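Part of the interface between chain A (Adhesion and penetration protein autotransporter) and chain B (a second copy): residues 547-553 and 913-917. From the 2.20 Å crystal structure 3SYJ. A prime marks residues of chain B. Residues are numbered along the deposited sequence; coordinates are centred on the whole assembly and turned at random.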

ATOM      1  N   ASP A 547     -13.390 -28.249 -17.677  1.00 31.10           N
ATOM      2  CA  ASP A 547     -13.434 -27.959 -19.109  1.00 33.35           C
ATOM      3  C   ASP A 547     -13.840 -26.513 -19.358  1.00 41.39           C
ATOM      4  O   ASP A 547     -14.946 -26.094 -18.997  1.00 39.35           O
ATOM      5  CB  ASP A 547     -14.395 -28.900 -19.836  1.00 30.85           C
ATOM      6  CG  ASP A 547     -14.402 -28.674 -21.346  1.00 42.34           C
ATOM      7  OD1 ASP A 547     -13.712 -27.738 -21.813  1.00 40.06           O
ATOM      8  OD2 ASP A 547     -15.092 -29.432 -22.065  1.00 39.03           O
ATOM      9  N   LYS A 548     -12.948 -25.754 -19.986  1.00 39.34           N
ATOM     10  CA  LYS A 548     -13.199 -24.339 -20.237  1.00 45.69           C
ATOM     11  C   LYS A 548     -14.419 -24.114 -21.136  1.00 46.45           C
ATOM     12  O   LYS A 548     -15.086 -23.086 -21.039  1.00 43.73           O
ATOM     13  CB  LYS A 548     -11.967 -23.681 -20.855  1.00 48.07           C
ATOM     14  CG  LYS A 548     -10.740 -23.677 -19.961  1.00 47.44           C
ATOM     15  CD  LYS A 548     -10.918 -22.736 -18.788  1.00 45.31           C
ATOM     16  CE  LYS A 548      -9.595 -22.490 -18.068  1.00 48.14           C
ATOM     17  NZ  LYS A 548      -9.766 -21.510 -16.953  1.00 49.72           N
ATOM     18  N   ASN A 549     -14.705 -25.073 -22.010  1.00 44.68           N
ATOM     19  CA  ASN A 549     -15.821 -24.925 -22.938  1.00 46.82           C
ATOM     20  C   ASN A 549     -17.155 -25.400 -22.372  1.00 47.59           C
ATOM     21  O   ASN A 549     -18.156 -25.454 -23.085  1.00 46.70           O
ATOM     22  CB  ASN A 549     -15.520 -25.602 -24.281  1.00 54.26           C
ATOM     23  CG  ASN A 549     -14.640 -24.740 -25.187  1.00 58.37           C
ATOM     24  OD1 ASN A 549     -13.605 -24.223 -24.762  1.00 56.02           O
ATOM     25  ND2 ASN A 549     -15.053 -24.583 -26.439  1.00 57.63           N
ATOM     26  N   LYS A 550     -17.160 -25.745 -21.088  1.00 42.62           N
ATOM     27  CA  LYS A 550     -18.398 -26.066 -20.393  1.00 32.72           C
ATOM     28  C   LYS A 550     -18.579 -25.083 -19.250  1.00 33.31           C
ATOM     29  O   LYS A 550     -17.605 -24.519 -18.754  1.00 33.56           O
ATOM     30  CB  LYS A 550     -18.381 -27.507 -19.882  1.00 32.78           C
ATOM     31  CG  LYS A 550     -18.379 -28.529 -21.009  1.00 34.66           C
ATOM     32  CD  LYS A 550     -18.631 -29.947 -20.516  1.00 35.46           C
ATOM     33  CE  LYS A 550     -18.753 -30.909 -21.697  1.00 40.08           C
ATOM     34  NZ  LYS A 550     -19.169 -32.282 -21.295  1.00 36.75           N
ATOM     35  N   HIS A 551     -19.823 -24.868 -18.840  1.00 30.00           N
ATOM     36  CA  HIS A 551     -20.107 -23.882 -17.807  1.00 35.29           C
ATOM     37  C   HIS A 551     -19.771 -24.371 -16.387  1.00 28.58           C
ATOM     38  O   HIS A 551     -20.270 -25.400 -15.926  1.00 27.89           O
ATOM     39  CB  HIS A 551     -21.560 -23.390 -17.909  1.00 31.86           C
ATOM     40  CG  HIS A 551     -21.864 -22.226 -17.014  1.00 45.54           C
ATOM     41  ND1 HIS A 551     -21.143 -21.049 -17.050  1.00 50.98           N
ATOM     42  CD2 HIS A 551     -22.805 -22.056 -16.052  1.00 40.49           C
ATOM     43  CE1 HIS A 551     -21.626 -20.209 -16.152  1.00 45.96           C
ATOM     44  NE2 HIS A 551     -22.639 -20.793 -15.536  1.00 38.99           N
ATOM     45  N   ASN A 552     -18.918 -23.625 -15.697  1.00 25.78           N
ATOM     46  CA  ASN A 552     -18.617 -23.923 -14.305  1.00 27.58           C
ATOM     47  C   ASN A 552     -19.548 -23.135 -13.377  1.00 25.48           C
ATOM     48  O   ASN A 552     -19.178 -22.084 -12.857  1.00 26.36           O
ATOM     49  CB  ASN A 552     -17.143 -23.631 -13.998  1.00 25.24           C
ATOM     50  CG  ASN A 552     -16.686 -24.227 -12.676  1.00 24.35           C
ATOM     51  OD1 ASN A 552     -17.267 -25.194 -12.185  1.00 24.95           O
ATOM     52  ND2 ASN A 552     -15.638 -23.650 -12.093  1.00 20.15           N
ATOM     53  N   GLY A 553     -20.760 -23.651 -13.183  1.00 25.67           N
ATOM     54  CA  GLY A 553     -21.756 -22.987 -12.360  1.00 26.69           C
ATOM     55  C   GLY A 553     -21.435 -23.042 -10.879  1.00 26.76           C
ATOM     56  O   GLY A 553     -20.601 -23.845 -10.452  1.00 27.01           O
TER
ATOM     57  N   ASP B 913     -13.835 -14.024 -19.706  1.00 54.90           N
ATOM     58  CA  ASP B 913     -13.569 -15.285 -20.364  1.00 54.22           C
ATOM     59  C   ASP B 913     -14.921 -15.878 -20.782  1.00 54.88           C
ATOM     60  O   ASP B 913     -15.895 -15.185 -20.885  1.00 48.82           O
ATOM     61  CB  ASP B 913     -13.028 -16.282 -19.372  1.00 54.96           C
ATOM     62  CG  ASP B 913     -13.876 -16.384 -18.164  1.00 61.24           C
ATOM     63  OD1 ASP B 913     -13.425 -16.922 -17.172  1.00 66.08           O
ATOM     64  OD2 ASP B 913     -15.006 -15.920 -18.206  1.00 60.04           O
ATOM     65  N   ASN B 914     -14.942 -17.179 -21.019  1.00 57.61           N
ATOM     66  CA  ASN B 914     -16.102 -17.858 -21.556  1.00 60.38           C
ATOM     67  C   ASN B 914     -17.292 -18.029 -20.624  1.00 57.62           C
ATOM     68  O   ASN B 914     -18.350 -18.300 -21.099  1.00 61.24           O
ATOM     69  CB  ASN B 914     -15.765 -19.239 -22.137  1.00 65.85           C
ATOM     70  CG  ASN B 914     -14.737 -19.196 -23.240  1.00 66.15           C
ATOM     71  OD1 ASN B 914     -14.792 -18.366 -24.134  1.00 67.18           O
ATOM     72  ND2 ASN B 914     -13.799 -20.109 -23.181  1.00 57.66           N
ATOM     73  N   GLN B 915     -17.144 -17.899 -19.322  1.00 51.63           N
ATOM     74  CA  GLN B 915     -18.330 -17.968 -18.480  1.00 56.23           C
ATOM     75  C   GLN B 915     -19.296 -16.819 -18.747  1.00 56.78           C
ATOM     76  O   GLN B 915     -18.888 -15.726 -19.058  1.00 58.06           O
ATOM     77  CB  GLN B 915     -17.965 -17.992 -16.991  1.00 56.86           C
ATOM     78  CG  GLN B 915     -16.807 -18.889 -16.620  1.00 57.78           C
ATOM     79  CD  GLN B 915     -17.145 -20.354 -16.507  1.00 49.49           C
ATOM     80  OE1 GLN B 915     -18.265 -20.733 -16.285  1.00 47.52           O
ATOM     81  NE2 GLN B 915     -16.159 -21.162 -16.628  1.00 40.53           N
ATOM     82  N   PRO B 916     -20.583 -17.077 -18.587  1.00 55.63           N
ATOM     83  CA  PRO B 916     -21.638 -16.102 -18.834  1.00 51.71           C
ATOM     84  C   PRO B 916     -21.823 -15.061 -17.732  1.00 52.66           C
ATOM     85  O   PRO B 916     -21.541 -15.324 -16.588  1.00 54.53           O
ATOM     86  CB  PRO B 916     -22.880 -16.976 -18.917  1.00 49.15           C
ATOM     87  CG  PRO B 916     -22.452 -18.243 -19.092  1.00 50.27           C
ATOM     88  CD  PRO B 916     -21.129 -18.425 -18.541  1.00 48.64           C
ATOM     89  N   LEU B 917     -22.296 -13.885 -18.092  1.00 49.53           N
ATOM     90  CA  LEU B 917     -22.487 -12.834 -17.098  1.00 46.04           C
ATOM     91  C   LEU B 917     -23.675 -13.139 -16.195  1.00 46.57           C
ATOM     92  O   LEU B 917     -24.674 -13.699 -16.640  1.00 51.70           O
ATOM     93  CB  LEU B 917     -22.694 -11.480 -17.780  1.00 46.29           C
ATOM     94  CG  LEU B 917     -21.515 -10.921 -18.578  1.00 47.61           C
ATOM     95  CD1 LEU B 917     -21.908  -9.622 -19.259  1.00 47.68           C
ATOM     96  CD2 LEU B 917     -20.301 -10.713 -17.682  1.00 45.87           C
TER

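This is a small contact, 275 Å² summed over both sides, between two loops that contain no regular helix or strand. Gln915′ and His551 cover the most surface. Asn914′ comes next, with a looser approach.

Gln915′ is the centre of the contact. Its CA-to-CB bond points sideways to the chain A stretch, but the end of the side chain comes nearer. Chi1 and chi2 are both m, at -43° and -80°. This folded path brings the amide up to the backbone around His551 and Asn552. A clear hydrogen bond between the stretches forms here. Asn552 N donates to Gln915′ OE1 at 3.0 Å, with an angle of 148° at the hydrogen. A glutamine suits this place because its carbonyl oxygen can accept from a backbone amide, and its two methylene groups give the reach to get there. The other end of the same amide lies over Asn552. Gln915′ NE2 is 3.7 Å from Asn552 CB, a packing contact. Gln915′ NE2 is also 4.2 Å from Lys550 O.

His551 supplies the largest share of the covered surface on chain A. Its CB also leaves sideways, and chi1 of -171° (t) carries the ring closer to the chain B stretch. His551 ND1 lies 3.0 Å from Gln915′ OE1, the same oxygen that accepts from Asn552 N. Whether this second approach is a hydrogen bond is left open by the geometry. His551 ND1 is also 3.0 Å from Pro916′ CD, a tight contact. Both partners meet the imidazole obliquely. One ring atom, ND1, makes the closest approach to both residues.

Pro916′ adds a compact nonpolar surface next to the imidazole. Its ring nitrogen carries no hydrogen, so its backbone has no N-H donor to satisfy here.

Asn552 is buried. Its backbone N serves the contact, while the end of its side chain leads away from the chain B stretch. ND2 is hydrogen-bonded elsewhere in the structure.

Asn914′ points its CB toward chain A, but its contacts are long. Asn914′ ND2 is 3.9 Å from Lys548 O and 4.4 Å from Asn549 OD1. These are polar neighbours at an exposed margin, where a polar side chain can also face solvent. Lys548 is covered in part as well, although the nearest approach of its side chain is loose: Lys548 CB is 4.6 Å from Asn914′ ND2. Its CB points sideways.

Each loop is also braced from within. Asp547 to Lys550 form a type I beta turn, with Lys550 N donating to Asp547 O at 3.1 Å. Asp547 OD1 accepts from Asn549 N at 2.9 Å. On chain B, Asp913′ OD2 accepts from Gln915′ N at 3.1 Å. The two aspartates make no contact across the stretches. Each instead bonds a backbone amide two residues further along its own chain. In Gln915′ the backbone amide is therefore tied to its own loop, while the side-chain oxygen reaches across to chain A.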